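PDB 5Z6P: B-agarase from Agarivorans gilvus, which probably hydrolyses beta-galactosidic linkages of agarose as a family 50 glycoside hydrolase. Local coordinates for residues M425-L433 with V748-Y759. Numbering follows the deposited sequence.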
ATOM      1  N   MET A 425     -14.707   9.119  14.497  1.00 19.61           N
ATOM      2  CA  MET A 425     -15.009   9.089  13.067  1.00 17.96           C
ATOM      3  C   MET A 425     -16.134  10.076  12.740  1.00 17.32           C
ATOM      4  O   MET A 425     -16.031  10.827  11.794  1.00 21.59           O
ATOM      5  CB  MET A 425     -15.386   7.680  12.601  1.00 16.50           C
ATOM      6  CG  MET A 425     -14.306   6.632  12.828  1.00 16.13           C
ATOM      7  SD  MET A 425     -12.676   7.107  12.246  1.00 18.92           S
ATOM      8  CE  MET A 425     -11.675   5.994  13.210  1.00 17.21           C
ATOM      9  N   LEU A 426     -17.187  10.072  13.546  1.00 18.19           N
ATOM     10  CA  LEU A 426     -18.329  10.943  13.336  1.00 15.32           C
ATOM     11  C   LEU A 426     -18.007  12.422  13.577  1.00 19.32           C
ATOM     12  O   LEU A 426     -18.579  13.294  12.937  1.00 20.48           O
ATOM     13  CB  LEU A 426     -19.479  10.515  14.246  1.00 20.25           C
ATOM     14  CG  LEU A 426     -20.103   9.175  13.893  1.00 20.35           C
ATOM     15  CD1 LEU A 426     -21.215   8.819  14.882  1.00 18.91           C
ATOM     16  CD2 LEU A 426     -20.603   9.228  12.456  1.00 17.39           C
ATOM     17  N   ASN A 427     -17.097  12.689  14.508  1.00 19.28           N
ATOM     18  CA  ASN A 427     -16.674  14.050  14.819  1.00 17.20           C
ATOM     19  C   ASN A 427     -15.763  14.578  13.722  1.00 20.65           C
ATOM     20  O   ASN A 427     -15.837  15.734  13.351  1.00 21.46           O
ATOM     21  CB  ASN A 427     -15.964  14.093  16.173  1.00 18.43           C
ATOM     22  CG  ASN A 427     -15.414  15.473  16.510  1.00 20.19           C
ATOM     23  OD1 ASN A 427     -14.273  15.791  16.200  1.00 21.45           O
ATOM     24  ND2 ASN A 427     -16.230  16.288  17.156  1.00 17.95           N
ATOM     25  N   TRP A 428     -14.917  13.707  13.189  1.00 16.89           N
ATOM     26  CA  TRP A 428     -14.012  14.058  12.103  1.00 17.28           C
ATOM     27  C   TRP A 428     -14.725  14.145  10.744  1.00 18.84           C
ATOM     28  O   TRP A 428     -14.170  14.657   9.769  1.00 18.20           O
ATOM     29  CB  TRP A 428     -12.874  13.031  12.029  1.00 18.88           C
ATOM     30  CG  TRP A 428     -12.098  12.902  13.312  1.00 15.98           C
ATOM     31  CD1 TRP A 428     -12.206  13.698  14.433  1.00 16.08           C
ATOM     32  CD2 TRP A 428     -11.093  11.929  13.612  1.00 17.82           C
ATOM     33  NE1 TRP A 428     -11.325  13.271  15.402  1.00 17.50           N
ATOM     34  CE2 TRP A 428     -10.631  12.186  14.927  1.00 14.86           C
ATOM     35  CE3 TRP A 428     -10.535  10.858  12.900  1.00 14.55           C
ATOM     36  CZ2 TRP A 428      -9.641  11.422  15.537  1.00 19.01           C
ATOM     37  CZ3 TRP A 428      -9.554  10.094  13.513  1.00 18.21           C
ATOM     38  CH2 TRP A 428      -9.114  10.380  14.819  1.00 15.87           C
ATOM     39  N   GLY A 429     -15.949  13.634  10.690  1.00 17.31           N
ATOM     40  CA  GLY A 429     -16.757  13.713   9.486  1.00 18.09           C
ATOM     41  C   GLY A 429     -16.779  12.486   8.583  1.00 17.39           C
ATOM     42  O   GLY A 429     -17.455  12.490   7.557  1.00 18.75           O
ATOM     43  N   PHE A 430     -16.045  11.434   8.949  1.00 18.93           N
ATOM     44  CA  PHE A 430     -15.991  10.257   8.091  1.00 17.33           C
ATOM     45  C   PHE A 430     -17.357   9.628   8.044  1.00 18.07           C
ATOM     46  O   PHE A 430     -18.063   9.633   9.038  1.00 18.58           O
ATOM     47  CB  PHE A 430     -14.960   9.241   8.581  1.00 16.85           C
ATOM     48  CG  PHE A 430     -13.549   9.634   8.298  1.00 16.64           C
ATOM     49  CD1 PHE A 430     -13.116   9.826   6.994  1.00 14.42           C
ATOM     50  CD2 PHE A 430     -12.647   9.822   9.339  1.00 16.70           C
ATOM     51  CE1 PHE A 430     -11.814  10.182   6.737  1.00 13.62           C
ATOM     52  CE2 PHE A 430     -11.342  10.178   9.082  1.00 16.05           C
ATOM     53  CZ  PHE A 430     -10.925  10.370   7.785  1.00 13.48           C
ATOM     54  N   THR A 431     -17.733   9.110   6.878  1.00 19.08           N
ATOM     55  CA  THR A 431     -19.050   8.520   6.698  1.00 16.42           C
ATOM     56  C   THR A 431     -19.066   7.006   6.848  1.00 19.27           C
ATOM     57  O   THR A 431     -20.115   6.369   6.673  1.00 16.96           O
ATOM     58  CB  THR A 431     -19.627   8.870   5.309  1.00 20.01           C
ATOM     59  OG1 THR A 431     -18.639   8.628   4.304  1.00 18.13           O
ATOM     60  CG2 THR A 431     -20.047  10.352   5.271  1.00 17.13           C
ATOM     61  N   CYS A 432     -17.904   6.431   7.152  1.00 16.02           N
ATOM     62  CA  CYS A 432     -17.822   4.996   7.389  1.00 17.76           C
ATOM     63  C   CYS A 432     -16.603   4.581   8.171  1.00 15.48           C
ATOM     64  O   CYS A 432     -15.674   5.350   8.366  1.00 15.76           O
ATOM     65  CB  CYS A 432     -17.806   4.212   6.068  1.00 16.68           C
ATOM     66  SG  CYS A 432     -16.218   4.296   5.207  1.00 17.50           S
ATOM     67  N   LEU A 433     -16.649   3.322   8.589  1.00 18.22           N
ATOM     68  CA  LEU A 433     -15.507   2.549   9.008  1.00 13.76           C
ATOM     69  C   LEU A 433     -15.087   1.722   7.795  1.00 16.41           C
ATOM     70  O   LEU A 433     -15.936   1.091   7.155  1.00 15.75           O
ATOM     71  CB  LEU A 433     -15.867   1.643  10.192  1.00 15.26           C
ATOM     72  CG  LEU A 433     -16.547   2.319  11.396  1.00 14.67           C
ATOM     73  CD1 LEU A 433     -16.975   1.295  12.441  1.00 13.46           C
ATOM     74  CD2 LEU A 433     -15.622   3.336  11.999  1.00 16.17           C
ATOM     75  N   VAL A 748      -6.420  14.959  11.324  1.00 17.74           N
ATOM     76  CA  VAL A 748      -7.772  15.245  11.791  1.00 18.18           C
ATOM     77  C   VAL A 748      -8.345  16.507  11.137  1.00 18.03           C
ATOM     78  O   VAL A 748      -9.495  16.521  10.680  1.00 19.60           O
ATOM     79  CB  VAL A 748      -7.810  15.421  13.324  1.00 18.84           C
ATOM     80  CG1 VAL A 748      -9.194  15.834  13.782  1.00 18.44           C
ATOM     81  CG2 VAL A 748      -7.379  14.141  14.017  1.00 18.12           C
ATOM     82  N   ASP A 749      -7.542  17.562  11.079  1.00 18.53           N
ATOM     83  CA  ASP A 749      -8.027  18.813  10.510  1.00 18.62           C
ATOM     84  C   ASP A 749      -8.287  18.662   9.005  1.00 17.88           C
ATOM     85  O   ASP A 749      -9.283  19.146   8.496  1.00 22.34           O
ATOM     86  CB  ASP A 749      -7.046  19.960  10.744  1.00 17.91           C
ATOM     87  CG  ASP A 749      -6.909  20.362  12.220  1.00 21.14           C
ATOM     88  OD1 ASP A 749      -7.665  19.908  13.108  1.00 20.73           O
ATOM     89  OD2 ASP A 749      -6.000  21.156  12.476  1.00 25.22           O
ATOM     90  N   ALA A 750      -7.372  18.015   8.296  1.00 18.73           N
ATOM     91  CA  ALA A 750      -7.570  17.760   6.872  1.00 19.73           C
ATOM     92  C   ALA A 750      -8.817  16.909   6.631  1.00 19.95           C
ATOM     93  O   ALA A 750      -9.627  17.226   5.772  1.00 20.77           O
ATOM     94  CB  ALA A 750      -6.350  17.096   6.280  1.00 18.34           C
ATOM     95  N   ALA A 751      -8.969  15.837   7.401  1.00 18.02           N
ATOM     96  CA  ALA A 751     -10.171  15.015   7.325  1.00 18.69           C
ATOM     97  C   ALA A 751     -11.432  15.881   7.458  1.00 19.25           C
ATOM     98  O   ALA A 751     -12.385  15.717   6.701  1.00 17.13           O
ATOM     99  CB  ALA A 751     -10.156  13.940   8.394  1.00 12.86           C
ATOM    100  N   LYS A 752     -11.431  16.809   8.411  1.00 19.67           N
ATOM    101  CA  LYS A 752     -12.593  17.678   8.610  1.00 19.06           C
ATOM    102  C   LYS A 752     -12.844  18.631   7.421  1.00 20.97           C
ATOM    103  O   LYS A 752     -13.982  18.813   7.008  1.00 21.92           O
ATOM    104  CB  LYS A 752     -12.451  18.483   9.912  1.00 22.68           C
ATOM    105  CG  LYS A 752     -12.661  17.636  11.156  1.00 19.09           C
ATOM    106  CD  LYS A 752     -12.669  18.466  12.410  1.00 21.46           C
ATOM    107  CE  LYS A 752     -12.787  17.583  13.633  1.00 21.71           C
ATOM    108  NZ  LYS A 752     -13.072  18.374  14.857  1.00 29.57           N
ATOM    109  N   ARG A 753     -11.793  19.223   6.869  1.00 22.18           N
ATOM    110  CA  ARG A 753     -11.943  20.056   5.679  1.00 17.58           C
ATOM    111  C   ARG A 753     -12.515  19.245   4.510  1.00 20.56           C
ATOM    112  O   ARG A 753     -13.472  19.666   3.885  1.00 15.73           O
ATOM    113  CB  ARG A 753     -10.609  20.701   5.285  1.00 19.13           C
ATOM    114  CG  ARG A 753     -10.071  21.706   6.330  1.00 21.42           C
ATOM    115  CD  ARG A 753      -8.966  22.565   5.755  1.00 22.72           C
ATOM    116  NE  ARG A 753      -7.887  21.749   5.219  1.00 23.47           N
ATOM    117  CZ  ARG A 753      -6.883  21.257   5.936  1.00 20.75           C
ATOM    118  NH1 ARG A 753      -6.795  21.525   7.234  1.00 20.28           N
ATOM    119  NH2 ARG A 753      -5.968  20.505   5.348  1.00 20.10           N
ATOM    120  N   VAL A 754     -11.944  18.075   4.234  1.00 16.62           N
ATOM    121  CA  VAL A 754     -12.484  17.224   3.185  1.00 17.33           C
ATOM    122  C   VAL A 754     -13.953  16.848   3.427  1.00 19.52           C
ATOM    123  O   VAL A 754     -14.810  17.040   2.561  1.00 18.29           O
ATOM    124  CB  VAL A 754     -11.675  15.932   3.033  1.00 16.20           C
ATOM    125  CG1 VAL A 754     -12.422  14.948   2.101  1.00 15.63           C
ATOM    126  CG2 VAL A 754     -10.242  16.236   2.539  1.00 13.07           C
ATOM    127  N   ASN A 755     -14.230  16.343   4.619  1.00 17.00           N
ATOM    128  CA  ASN A 755     -15.522  15.765   4.927  1.00 18.98           C
ATOM    129  C   ASN A 755     -16.656  16.790   5.008  1.00 20.32           C
ATOM    130  O   ASN A 755     -17.807  16.453   4.758  1.00 18.78           O
ATOM    131  CB  ASN A 755     -15.434  14.977   6.232  1.00 18.04           C
ATOM    132  CG  ASN A 755     -14.682  13.650   6.069  1.00 18.72           C
ATOM    133  OD1 ASN A 755     -14.668  13.062   4.993  1.00 16.77           O
ATOM    134  ND2 ASN A 755     -14.072  13.179   7.142  1.00 16.37           N
ATOM    135  N   GLN A 756     -16.322  18.034   5.344  1.00 20.56           N
ATOM    136  CA  GLN A 756     -17.330  19.084   5.432  1.00 20.58           C
ATOM    137  C   GLN A 756     -17.589  19.706   4.065  1.00 22.33           C
ATOM    138  O   GLN A 756     -18.664  20.240   3.819  1.00 26.69           O
ATOM    139  CB  GLN A 756     -16.921  20.171   6.435  1.00 20.45           C
ATOM    140  CG  GLN A 756     -15.907  21.170   5.897  1.00 28.86           C
ATOM    141  CD  GLN A 756     -15.730  22.395   6.784  1.00 35.14           C
ATOM    142  OE1 GLN A 756     -16.623  22.746   7.552  1.00 42.15           O
ATOM    143  NE2 GLN A 756     -14.574  23.055   6.674  1.00 28.03           N
ATOM    144  N   SER A 757     -16.618  19.623   3.164  1.00 20.19           N
ATOM    145  CA  SER A 757     -16.783  20.204   1.840  1.00 21.04           C
ATOM    146  C   SER A 757     -17.248  19.221   0.746  1.00 22.35           C
ATOM    147  O   SER A 757     -17.891  19.631  -0.205  1.00 20.67           O
ATOM    148  CB  SER A 757     -15.478  20.872   1.414  1.00 24.15           C
ATOM    149  OG  SER A 757     -14.589  19.949   0.822  1.00 35.19           O
ATOM    150  N   MET A 758     -16.911  17.938   0.873  1.00 20.21           N
ATOM    151  CA  MET A 758     -17.102  16.980  -0.224  1.00 20.39           C
ATOM    152  C   MET A 758     -18.532  16.881  -0.764  1.00 21.39           C
ATOM    153  O   MET A 758     -18.731  16.838  -1.970  1.00 20.60           O
ATOM    154  CB  MET A 758     -16.644  15.567   0.192  1.00 21.58           C
ATOM    155  CG  MET A 758     -17.406  14.973   1.369  1.00 18.37           C
ATOM    156  SD  MET A 758     -16.694  13.425   1.966  1.00 21.64           S
ATOM    157  CE  MET A 758     -17.918  12.952   3.167  1.00 17.06           C
ATOM    158  N   TYR A 759     -19.516  16.830   0.123  1.00 17.68           N
ATOM    159  CA  TYR A 759     -20.884  16.653  -0.309  1.00 20.11           C
ATOM    160  C   TYR A 759     -21.393  17.847  -1.129  1.00 21.24           C
ATOM    161  O   TYR A 759     -21.919  17.647  -2.221  1.00 21.94           O
ATOM    162  CB  TYR A 759     -21.793  16.383   0.897  1.00 19.77           C
ATOM    163  CG  TYR A 759     -21.913  14.920   1.274  1.00 19.64           C
ATOM    164  CD1 TYR A 759     -21.988  13.935   0.300  1.00 16.21           C
ATOM    165  CD2 TYR A 759     -21.953  14.530   2.607  1.00 17.10           C
ATOM    166  CE1 TYR A 759     -22.112  12.581   0.656  1.00 17.45           C
ATOM    167  CE2 TYR A 759     -22.076  13.196   2.963  1.00 16.88           C
ATOM    168  CZ  TYR A 759     -22.158  12.228   1.986  1.00 15.09           C
ATOM    169  OH  TYR A 759     -22.262  10.903   2.353  1.00 16.71           O
TER
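Asn755, on helix 745-762, reaches into the turn that ends helix 413-428 and gives an amide N-H to a backbone carbonyl there. The bond from Asn755 ND2 to Trp428 O is 3.0 Å long and nearly straight at 178°; the acceptor lies in the amide plane, whereas the donor stands above the plane of the carbonyl. The same ND2 sits over one face of the Phe430 ring, 3.5 Å from CD1, with ring and amide planes 75° apart. The turn is a Schellman motif: Phe430 N bonds Met425 O, Gly429 N bonds Leu426 O weakly, and Gly429, with positive phi, lies against Asn755.

One turn back, Ala751 CB meets the far end of the Phe430 ring, 3.7 Å from CZ. Val748 covers a face of the Trp428 indole with both methyls: CG1 makes a CH-pi contact 3.8 Å from the centroid of the five-membered ring, and CG2 rests 3.8 Å from CZ2. Asn427 CG, anti to the backbone N (chi1 176°), directs OD1 to Lys752 NZ, a 3.1 Å hydrogen bond tilted from the carbonyl plane. At the other end, Thr431 CG2 touches Met758 CE, tip to tip, and Tyr759 OH, which bonds Gly267 O and Phe301 N.

Further out, strand 299-305 supplies partners: Thr303 OG1 bonds Asn755 OD1, and Thr431 OG1 bonds Phe301 O and Thr303 N. Arg263 NH2 bonds both Gly429 O and Asn755 O; Asn427 ND2 bonds Gly258 O. Since Trp428 O can only accept, ND2 must face it, and the Thr303 bond agrees: one buried amide links a helix-terminal carbonyl to strand 299-305.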